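Local coordinates for anthrone oxidase-like protein (Streptomyces ambofaciens, PDB 5F9P) that probably acts as a monooxygenase, an oxygenase that cleaves a C-C bond in the oxidative ring-B opening of atypical angucycline biosynthesis, at residues 76-80 and 81-85. Numbering follows the deposited sequence.
Sequences EEFKH and RTLPV
Glu77 and Phe78 in 76-80 meet Arg81, Thr82 and Leu83 in 81-85 along one continuous helix, 76-88. The axes of the two short segments differ in direction by 20°. The helix widens into a pi-type turn at 78-80. Glu77 O accepts Arg81 N at 2.7 Å and also Thr82 N at 2.9 Å, the two donors coming from opposite faces of its carbonyl plane. Phe78 O likewise takes a bond five residues on, from Leu83 N at 3.1 Å. Pro84 has no N-H to give, so its N makes no bond to the turn before, and the helix kinks there. Its ring lies against the preceding turn instead, with Pro84 CD 3.4 Å from Lys79 O.

Phe78 carries the apolar side of the contact. Its CG is anti to the backbone N (chi1 -180°), which swings the ring along the helix toward Leu83. Leu83 CG sits over one ring face, displaced toward the rim, in a CH-pi contact 4.1 Å from the Phe78 centroid. The CD1 branch of Leu83 comes closer still, 3.4 Å from Phe78 CE2.

The polar side is built by Glu77, Arg81 and Thr82. A water links Glu77 OE2 and Thr82 OG1, donating to the carboxylate. The extended Arg81 chain passes Glu77 without a salt bridge; Arg81 NE stays 4.6 Å from Glu77 OE2. Both side chains turn to the C-terminal histidines, which probably come from an expression tag: Glu77 OE2 bonds to His240 NE2, and Arg81 NH1 to His240 O and His241 ND1.

The helix lies outside a closed antiparallel barrel. One chain supplies all eight strands, whereas in the dimeric alpha-beta barrel relatives two subunits typically share them. Arg81, Thr82 and Val85 touch helix 21-37 at Lys33, Ile34 and Glu30. Phe78 and Leu83 both reach Arg167 of strand 155-167.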
ATOM      1  N   GLU A  76     -22.028  -3.372 -11.402  1.00 19.97           N
ATOM      2  CA  GLU A  76     -23.015  -2.403 -10.926  1.00 20.47           C
ATOM      3  C   GLU A  76     -22.903  -2.031  -9.444  1.00 19.67           C
ATOM      4  O   GLU A  76     -23.211  -0.901  -9.072  1.00 14.67           O
ATOM      5  CB  GLU A  76     -24.434  -2.893 -11.206  1.00 21.99           C
ATOM      6  CG  GLU A  76     -24.946  -2.505 -12.565  1.00 29.46           C
ATOM      7  CD  GLU A  76     -24.860  -3.642 -13.541  1.00 36.71           C
ATOM      8  OE1 GLU A  76     -24.671  -4.798 -13.089  1.00 37.97           O
ATOM      9  OE2 GLU A  76     -24.983  -3.382 -14.758  1.00 46.16           O
ATOM     10  N   GLU A  77     -22.509  -2.981  -8.595  1.00 19.06           N
ATOM     11  CA  GLU A  77     -22.339  -2.662  -7.179  1.00 18.32           C
ATOM     12  C   GLU A  77     -21.249  -1.620  -7.043  1.00 16.60           C
ATOM     13  O   GLU A  77     -21.422  -0.610  -6.362  1.00 17.56           O
ATOM     14  CB  GLU A  77     -21.979  -3.888  -6.323  1.00 19.68           C
ATOM     15  CG  GLU A  77     -21.741  -3.490  -4.854  1.00 18.65           C
ATOM     16  CD  GLU A  77     -21.116  -4.587  -4.002  1.00 27.65           C
ATOM     17  OE1 GLU A  77     -20.756  -5.647  -4.564  1.00 22.26           O
ATOM     18  OE2 GLU A  77     -20.990  -4.376  -2.764  1.00 23.32           O
ATOM     19  N   PHE A  78     -20.126  -1.861  -7.709  1.00 18.07           N
ATOM     20  CA  PHE A  78     -18.997  -0.941  -7.634  1.00 15.83           C
ATOM     21  C   PHE A  78     -19.390   0.459  -8.077  1.00 16.59           C
ATOM     22  O   PHE A  78     -19.101   1.447  -7.397  1.00 15.88           O
ATOM     23  CB  PHE A  78     -17.817  -1.441  -8.469  1.00 17.88           C
ATOM     24  CG  PHE A  78     -16.618  -0.526  -8.423  1.00 21.29           C
ATOM     25  CD1 PHE A  78     -15.745  -0.559  -7.344  1.00 20.76           C
ATOM     26  CD2 PHE A  78     -16.378   0.379  -9.445  1.00 18.88           C
ATOM     27  CE1 PHE A  78     -14.654   0.278  -7.295  1.00 21.84           C
ATOM     28  CE2 PHE A  78     -15.281   1.222  -9.396  1.00 22.88           C
ATOM     29  CZ  PHE A  78     -14.419   1.167  -8.322  1.00 21.09           C
ATOM     30  N   LYS A  79     -20.047   0.546  -9.228  1.00 15.92           N
ATOM     31  CA  LYS A  79     -20.400   1.840  -9.799  1.00 16.61           C
ATOM     32  C   LYS A  79     -21.443   2.602  -8.975  1.00 18.20           C
ATOM     33  O   LYS A  79     -21.320   3.808  -8.766  1.00 14.72           O
ATOM     34  CB  LYS A  79     -20.901   1.667 -11.238  1.00 19.37           C
ATOM     35  CG  LYS A  79     -19.854   1.086 -12.188  1.00 22.52           C
ATOM     36  CD  LYS A  79     -20.239   1.242 -13.666  1.00 26.50           C
ATOM     37  CE  LYS A  79     -21.573   0.575 -14.001  1.00 23.42           C
ATOM     38  NZ  LYS A  79     -21.843   0.581 -15.471  1.00 23.09           N
ATOM     39  N   HIS A  80     -22.473   1.896  -8.512  1.00 14.69           N
ATOM     40  CA  HIS A  80     -23.650   2.561  -7.960  1.00 15.99           C
ATOM     41  C   HIS A  80     -23.764   2.471  -6.443  1.00 14.47           C
ATOM     42  O   HIS A  80     -24.496   3.245  -5.827  1.00 15.47           O
ATOM     43  CB  HIS A  80     -24.910   2.026  -8.629  1.00 15.92           C
ATOM     44  CG  HIS A  80     -24.860   2.115 -10.117  1.00 18.15           C
ATOM     45  ND1 HIS A  80     -24.841   3.320 -10.785  1.00 21.04           N
ATOM     46  CD2 HIS A  80     -24.781   1.155 -11.069  1.00 18.85           C
ATOM     47  CE1 HIS A  80     -24.769   3.099 -12.086  1.00 20.97           C
ATOM     48  NE2 HIS A  80     -24.730   1.793 -12.283  1.00 24.34           N
ATOM     49  N   ARG A  81     -23.049   1.532  -5.839  1.00 14.03           N
ATOM     50  CA  ARG A  81     -23.049   1.449  -4.386  1.00 16.11           C
ATOM     51  C   ARG A  81     -21.701   1.852  -3.818  1.00 15.39           C
ATOM     52  O   ARG A  81     -21.603   2.790  -3.040  1.00 16.23           O
ATOM     53  CB  ARG A  81     -23.417   0.047  -3.905  1.00 12.76           C
ATOM     54  CG  ARG A  81     -23.457  -0.056  -2.369  1.00 13.49           C
ATOM     55  CD  ARG A  81     -23.881  -1.443  -1.892  1.00 13.65           C
ATOM     56  NE  ARG A  81     -23.829  -1.544  -0.435  1.00 14.42           N
ATOM     57  CZ  ARG A  81     -24.372  -2.533   0.266  1.00 15.73           C
ATOM     58  NH1 ARG A  81     -25.011  -3.512  -0.355  1.00 13.57           N
ATOM     59  NH2 ARG A  81     -24.269  -2.545   1.590  1.00 15.31           N
ATOM     60  N   THR A  82     -20.656   1.149  -4.233  1.00 14.84           N
ATOM     61  CA  THR A  82     -19.340   1.306  -3.623  1.00 14.68           C
ATOM     62  C   THR A  82     -18.744   2.702  -3.728  1.00 17.17           C
ATOM     63  O   THR A  82     -18.372   3.302  -2.705  1.00 14.65           O
ATOM     64  CB  THR A  82     -18.361   0.292  -4.196  1.00 15.10           C
ATOM     65  OG1 THR A  82     -18.917  -1.010  -4.011  1.00 16.45           O
ATOM     66  CG2 THR A  82     -17.031   0.371  -3.443  1.00 18.13           C
ATOM     67  N   LEU A  83     -18.650   3.221  -4.955  1.00 15.59           N
ATOM     68  CA  LEU A  83     -18.053   4.537  -5.172  1.00 17.29           C
ATOM     69  C   LEU A  83     -18.809   5.670  -4.474  1.00 16.35           C
ATOM     70  O   LEU A  83     -18.205   6.477  -3.771  1.00 16.36           O
ATOM     71  CB  LEU A  83     -17.903   4.828  -6.666  1.00 21.62           C
ATOM     72  CG  LEU A  83     -16.695   4.123  -7.256  1.00 21.35           C
ATOM     73  CD1 LEU A  83     -16.677   4.242  -8.771  1.00 25.16           C
ATOM     74  CD2 LEU A  83     -15.428   4.707  -6.632  1.00 25.71           C
ATOM     75  N   PRO A  84     -20.133   5.739  -4.671  1.00 16.43           N
ATOM     76  CA  PRO A  84     -20.935   6.770  -4.006  1.00 17.63           C
ATOM     77  C   PRO A  84     -20.904   6.658  -2.467  1.00 19.45           C
ATOM     78  O   PRO A  84     -20.819   7.685  -1.775  1.00 18.83           O
ATOM     79  CB  PRO A  84     -22.346   6.514  -4.545  1.00 16.80           C
ATOM     80  CG  PRO A  84     -22.133   5.779  -5.830  1.00 19.02           C
ATOM     81  CD  PRO A  84     -20.932   4.928  -5.602  1.00 16.68           C
ATOM     82  N   VAL A  85     -20.966   5.441  -1.931  1.00 16.00           N
ATOM     83  CA  VAL A  85     -20.875   5.259  -0.477  1.00 16.45           C
ATOM     84  C   VAL A  85     -19.517   5.730   0.041  1.00 17.95           C
ATOM     85  O   VAL A  85     -19.426   6.486   1.015  1.00 18.43           O
ATOM     86  CB  VAL A  85     -21.125   3.790  -0.055  1.00 15.92           C
ATOM     87  CG1 VAL A  85     -20.653   3.539   1.387  1.00 14.83           C
ATOM     88  CG2 VAL A  85     -22.585   3.447  -0.212  1.00 13.77           C
TER
HETATM   89  O   HOH W   1     -20.212  -1.750  -1.741  1.00 15.70           O